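Similar to hydroxylamine oxidoreductase (PDB 6H5L) is a multihaem subunit of a 60-haem reductase complex from an anammox bacterium, in which covalently bound c-type haems form an extended electron transfer pathway. Local coordinates at the interface of chains A and B. Coordinates in Å, arbitrary orientation; residue numbers count along the deposited sequence, not the author numbering. Chains: chain A/B, Similar to hydroxylamine oxidoreductase.

The interface of chains A and B. Residues chain A 198, 201-202, 231-232; chain B 478, 480.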
# COMPACT_ATOMS: atom_id res chain seq x y z
N GLY A 198 25.93 10.14 -43.82
CA GLY A 198 26.24 9.99 -42.41
C GLY A 198 27.20 11.03 -41.88
O GLY A 198 27.20 11.31 -40.68
N MET A 201 25.29 14.12 -40.88
CA MET A 201 24.41 13.75 -39.78
C MET A 201 25.16 13.58 -38.47
O MET A 201 24.62 13.89 -37.40
CB MET A 201 23.66 12.46 -40.13
CG MET A 201 22.45 12.16 -39.27
SD MET A 201 21.47 10.82 -39.98
CE MET A 201 20.29 10.52 -38.68
N CYS A 202 26.41 13.11 -38.52
CA CYS A 202 27.20 12.87 -37.33
C CYS A 202 27.96 14.11 -36.87
O CYS A 202 28.20 14.27 -35.67
CB CYS A 202 28.19 11.73 -37.57
SG CYS A 202 28.86 10.95 -36.09
N THR A 231 25.09 6.84 -30.58
CA THR A 231 24.67 6.92 -31.98
C THR A 231 25.77 7.49 -32.86
O THR A 231 25.92 7.08 -34.02
CB THR A 231 23.39 7.75 -32.10
OG1 THR A 231 22.34 7.12 -31.36
CG2 THR A 231 22.96 7.90 -33.55
N CYS A 232 26.58 8.40 -32.33
CA CYS A 232 27.69 9.00 -33.05
C CYS A 232 29.03 8.33 -32.75
O CYS A 232 29.79 8.04 -33.67
CB CYS A 232 27.80 10.49 -32.72
SG CYS A 232 26.38 11.50 -33.22
N ALA B 478 18.47 5.58 -40.20
CA ALA B 478 18.95 6.77 -39.50
C ALA B 478 20.08 6.44 -38.52
O ALA B 478 20.08 6.85 -37.36
CB ALA B 478 17.81 7.49 -38.78
N GLN B 480 24.03 7.03 -38.69
CA GLN B 480 25.03 7.70 -39.51
C GLN B 480 26.33 6.90 -39.62
O GLN B 480 26.99 6.95 -40.66
CB GLN B 480 25.32 9.10 -38.97
CG GLN B 480 25.58 9.17 -37.47
CD GLN B 480 24.34 9.53 -36.68
OE1 GLN B 480 23.31 8.87 -36.77
NE2 GLN B 480 24.44 10.59 -35.88
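B:Gln480, the first residue of helix 480-513, pushes its side chain between two haem-binding CXXCH motifs of chain A. One supplies A:Met201 and A:Cys202, with A:Gly198 just ahead of it; the other supplies A:Thr231 and A:Cys232. From the backbone outwards, CB of B:Gln480 lies against the short helix 197-202, 3.4 Å from the carbonyl O of A:Gly198 and 3.9 Å from CB of A:Met201. CG of B:Gln480, tucked between its backbone N and carbonyl carbon (chi1 48°), meets CB of A:Cys202 at 3.7 Å. The chain bends at chi2 (-96°), carrying CD towards A:Thr231, and chi3 of 56° turns the amide to give its two ends different neighbours. OE1 of B:Gln480 faces the methyl CG2 of A:Thr231 at 3.4 Å, the two side chains crossing at roughly a right angle. NE2 of B:Gln480 reaches SG of A:Cys232 at 3.4 Å and lies 3.6 Å from the carbonyl O of A:Met201, too long for a hydrogen bond. A:Met201 runs extended across the glutamine, also near a right angle, and carries its CE methyl to CB of B:Ala478, 3.9 Å away. The cysteines are the second of each motif, whose sulfurs anchor haem c by thioether links. The packed glutamine may help set the start of chain B's long helix against these motifs, one in helix 197-202 and one in a loop, consistent with the multi-subunit assembly.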